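Local coordinates for protein antibiotic biosynthesis monooxygenase (Rhodospirillum rubrum, PDB 4HL9) that probably acts as a small dimeric monooxygenase of the antibiotic biosynthesis monooxygenase family, its substrate not established, at residues E35-D38 / I39-L43; E76-D80 / R81-D85. One frame throughout, in Å; residues are numbered along the deposited sequence.

Contact 1 (E35-D38 / I39-L43); sequences EAID and IVLPL
I37 and L41, one helical turn apart, lie side by side and point the same way, with CG2 of I37 3.8 Å from CD1 of L41. That methyl reaches its neighbour because CG1 of I37 stands anti to the carbonyl carbon (chi1 -73°), which leaves CG2 anti to the backbone N. L41 also packs against the I37 carbonyl: its CG comes to 3.3 Å from I37 O, the same oxygen that accepts from L41 N at 3.1 Å. V40 touches this oxygen too, its CG2 standing 3.3 Å from I37 O and also near A36 O. V40 N bonds to A36 O at 3.1 Å (N-H...O 146°), and a weak second branch runs to I37 O, so one N-H is shared between two carbonyls and I37 O takes two donors. This is the first turn of helix 37-52, the long helix that follows strand 24-32 in the ferredoxin-like alpha-beta fold of the family. P42 comes within the next turn; lacking an N-H, it cannot repeat the i to i-4 bond, and its CD instead sits 3.3 Å from D38 O, where the helix is kinked. The I37-L41 pair stands on one flank, with P69 of the same chain beside I37 and V116 of the second subunit against L41, which brings this flank to the dimer contact. The side chains of A36, I39 and V40 pack instead on H103, in the loop between helix 91-101 and strand 104-115.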
# COMPACT_ATOMS: atom_id res chain seq x y z
N GLU A 35 -5.91 7.16 21.73
CA GLU A 35 -5.80 6.68 23.13
C GLU A 35 -5.25 5.25 23.23
O GLU A 35 -4.69 4.87 24.26
CB GLU A 35 -7.19 6.63 23.80
CG GLU A 35 -8.09 7.80 23.62
CD GLU A 35 -9.01 7.69 22.41
OE1 GLU A 35 -10.05 6.97 22.45
OE2 GLU A 35 -8.71 8.37 21.42
N ALA A 36 -5.44 4.46 22.17
CA ALA A 36 -5.20 3.00 22.20
C ALA A 36 -3.89 2.54 21.55
O ALA A 36 -3.58 1.35 21.55
CB ALA A 36 -6.38 2.27 21.56
N ILE A 37 -3.10 3.48 21.02
CA ILE A 37 -1.93 3.16 20.22
C ILE A 37 -0.92 2.32 21.01
O ILE A 37 -0.40 1.32 20.49
CB ILE A 37 -1.28 4.46 19.62
CG1 ILE A 37 -2.15 5.02 18.48
CG2 ILE A 37 0.16 4.21 19.20
CD1 ILE A 37 -1.95 6.53 18.21
N ASP A 38 -0.65 2.72 22.26
CA ASP A 38 0.30 1.99 23.09
C ASP A 38 -0.17 0.57 23.45
O ASP A 38 0.64 -0.33 23.62
CB ASP A 38 0.69 2.79 24.35
CG ASP A 38 1.50 4.05 24.01
OD1 ASP A 38 2.15 4.08 22.94
OD2 ASP A 38 1.46 5.01 24.80
N ILE A 39 -1.47 0.37 23.56
CA ILE A 39 -2.06 -0.95 23.76
C ILE A 39 -1.81 -1.85 22.53
O ILE A 39 -1.40 -3.01 22.66
CB ILE A 39 -3.58 -0.83 24.03
CG1 ILE A 39 -3.82 -0.19 25.41
CG2 ILE A 39 -4.28 -2.18 23.93
CD1 ILE A 39 -5.31 0.02 25.71
N VAL A 40 -2.02 -1.31 21.34
CA VAL A 40 -2.04 -2.16 20.13
C VAL A 40 -0.66 -2.44 19.53
O VAL A 40 -0.48 -3.46 18.86
CB VAL A 40 -2.99 -1.65 19.04
CG1 VAL A 40 -4.44 -1.63 19.53
CG2 VAL A 40 -2.51 -0.29 18.49
N LEU A 41 0.30 -1.56 19.77
CA LEU A 41 1.65 -1.75 19.27
C LEU A 41 2.22 -3.16 19.55
O LEU A 41 2.65 -3.81 18.60
CB LEU A 41 2.59 -0.61 19.69
CG LEU A 41 2.41 0.67 18.83
CD1 LEU A 41 3.12 1.90 19.46
CD2 LEU A 41 2.93 0.43 17.40
N PRO A 42 2.20 -3.64 20.82
CA PRO A 42 2.73 -4.99 21.10
C PRO A 42 1.99 -6.10 20.35
O PRO A 42 2.59 -7.12 20.01
CB PRO A 42 2.49 -5.16 22.61
CG PRO A 42 2.37 -3.75 23.14
CD PRO A 42 1.68 -3.00 22.05
N LEU A 43 0.69 -5.91 20.14
CA LEU A 43 -0.17 -6.83 19.40
C LEU A 43 0.27 -6.88 17.92
O LEU A 43 0.47 -7.95 17.36
CB LEU A 43 -1.62 -6.36 19.50
CG LEU A 43 -2.48 -6.71 20.72
CD1 LEU A 43 -1.69 -6.96 21.98
CD2 LEU A 43 -3.65 -5.74 20.94

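Contact 2 (E76-D80 / R81-D85); sequences EEWPD and RAALD
D80 and A83 form the polar end of this contact: OD1 of D80 accepts from A83 N at 3.1 Å (N-H...O 155°), a capping bond from D80, which holds the N-cap position of helix 81-86. The carboxylate gets there because CG is turned between the backbone N and the carbonyl carbon (chi1 57°), folding it back over the first turn; the N-H meets OD1 from above the carboxylate plane. Its charge is probably stabilised by the helix start. The D80 carbonyl adds weak bonds to A83 N and L84 N. A83 meanwhile turns its methyl toward the end of the strand and the turn after it, CB lying 3.8 Å from CD of P79 and a looser 4.3 Å from CE3 of W78. L84 supplies the apolar end. With CG anti to the backbone N and chi2 at 65°, its CD1 comes over one face of the W78 indole in a CH-pi contact, 3.9 Å from the centroid of the five-membered ring; the two side chains cross at about a right angle. At the indole edge E76 helps fix the ring's rotation, OE1 accepting from W78 NE1 at 2.8 Å through its anti lone pair, almost in the ring plane. On the exposed side, R81 NE and D85 OD1 make a salt bridge one turn apart. Strand 71-78 ends at W78, beside V26 of strand 24-32, and after the turn short helix 81-86 settles against the sheet, with L84 on L24 and on L112 of strand 104-115.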
# COMPACT_ATOMS: atom_id res chain seq x y z
N GLU A 76 1.56 -6.69 2.09
CA GLU A 76 1.72 -8.13 2.18
C GLU A 76 1.86 -8.70 0.77
O GLU A 76 1.36 -8.14 -0.20
CB GLU A 76 0.52 -8.79 2.90
CG GLU A 76 -0.25 -7.89 3.92
CD GLU A 76 -1.55 -8.53 4.50
OE1 GLU A 76 -1.94 -9.66 4.11
OE2 GLU A 76 -2.19 -7.90 5.39
N GLU A 77 2.57 -9.81 0.68
CA GLU A 77 2.64 -10.55 -0.57
C GLU A 77 2.41 -12.02 -0.23
O GLU A 77 3.03 -12.57 0.70
CB GLU A 77 4.00 -10.30 -1.24
CG GLU A 77 4.14 -10.84 -2.64
CD GLU A 77 5.38 -10.31 -3.35
OE1 GLU A 77 6.32 -9.83 -2.68
OE2 GLU A 77 5.42 -10.39 -4.59
N TRP A 78 1.47 -12.62 -0.96
CA TRP A 78 1.11 -14.02 -0.80
C TRP A 78 1.23 -14.74 -2.16
O TRP A 78 1.09 -14.10 -3.19
CB TRP A 78 -0.33 -14.12 -0.27
CG TRP A 78 -0.49 -13.41 1.06
CD1 TRP A 78 -0.97 -12.15 1.26
CD2 TRP A 78 -0.15 -13.93 2.34
NE1 TRP A 78 -0.96 -11.85 2.60
CE2 TRP A 78 -0.45 -12.92 3.29
CE3 TRP A 78 0.39 -15.14 2.79
CZ2 TRP A 78 -0.24 -13.09 4.66
CZ3 TRP A 78 0.59 -15.33 4.16
CH2 TRP A 78 0.29 -14.29 5.08
N PRO A 79 1.48 -16.07 -2.16
CA PRO A 79 1.46 -16.85 -3.44
C PRO A 79 0.12 -16.78 -4.18
O PRO A 79 0.09 -16.68 -5.42
CB PRO A 79 1.71 -18.30 -2.98
CG PRO A 79 2.33 -18.19 -1.65
CD PRO A 79 1.91 -16.90 -1.02
N ASP A 80 -0.98 -16.85 -3.43
CA ASP A 80 -2.31 -16.78 -4.00
C ASP A 80 -3.31 -16.53 -2.88
O ASP A 80 -2.93 -16.43 -1.72
CB ASP A 80 -2.67 -18.09 -4.77
CG ASP A 80 -2.57 -19.35 -3.91
OD1 ASP A 80 -2.27 -19.28 -2.70
OD2 ASP A 80 -2.79 -20.45 -4.48
N ARG A 81 -4.58 -16.46 -3.26
CA ARG A 81 -5.68 -16.27 -2.34
C ARG A 81 -5.81 -17.35 -1.27
O ARG A 81 -6.13 -17.05 -0.12
CB ARG A 81 -6.97 -16.15 -3.14
CG ARG A 81 -8.18 -15.82 -2.30
CD ARG A 81 -7.94 -14.60 -1.41
NE ARG A 81 -9.02 -14.39 -0.46
CZ ARG A 81 -10.18 -13.81 -0.76
NH1 ARG A 81 -10.40 -13.38 -1.99
NH2 ARG A 81 -11.11 -13.67 0.18
N ALA A 82 -5.56 -18.60 -1.65
CA ALA A 82 -5.59 -19.73 -0.71
C ALA A 82 -4.61 -19.56 0.45
O ALA A 82 -4.93 -19.86 1.61
CB ALA A 82 -5.32 -21.07 -1.48
N ALA A 83 -3.42 -19.07 0.14
CA ALA A 83 -2.44 -18.81 1.20
C ALA A 83 -2.94 -17.66 2.10
O ALA A 83 -2.70 -17.66 3.30
CB ALA A 83 -1.06 -18.52 0.60
N LEU A 84 -3.64 -16.69 1.51
CA LEU A 84 -4.24 -15.61 2.33
C LEU A 84 -5.37 -16.15 3.24
O LEU A 84 -5.51 -15.74 4.39
CB LEU A 84 -4.76 -14.45 1.47
CG LEU A 84 -5.41 -13.26 2.21
CD1 LEU A 84 -4.40 -12.52 3.08
CD2 LEU A 84 -6.06 -12.30 1.22
N ASP A 85 -6.16 -17.09 2.73
CA ASP A 85 -7.21 -17.71 3.55
C ASP A 85 -6.63 -18.45 4.77
O ASP A 85 -7.24 -18.47 5.85
CB ASP A 85 -8.08 -18.65 2.69
CG ASP A 85 -8.87 -17.91 1.62
OD1 ASP A 85 -9.14 -16.70 1.79
OD2 ASP A 85 -9.23 -18.54 0.59

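Both contacts are partly buried helix starts, about 26 Å apart between centres and on opposite sides of the chain's centre, with no touch between them. Contact 1 covers the start of long helix 37-52 and the residues leading into it, whereas contact 2 joins two elements, strand 71-78 and short helix 81-86. The chemistry follows: residues 35-43 rely on backbone bonds and aliphatic side chains, and one flank meets the second subunit, while residues 76-85 add a carboxylate cap, a buried indole-carboxylate bond and a surface ion pair, without touching another chain. In contact 1 the buried side chains are A36 and V40, near H103; in contact 2 L84 packs onto the sheet.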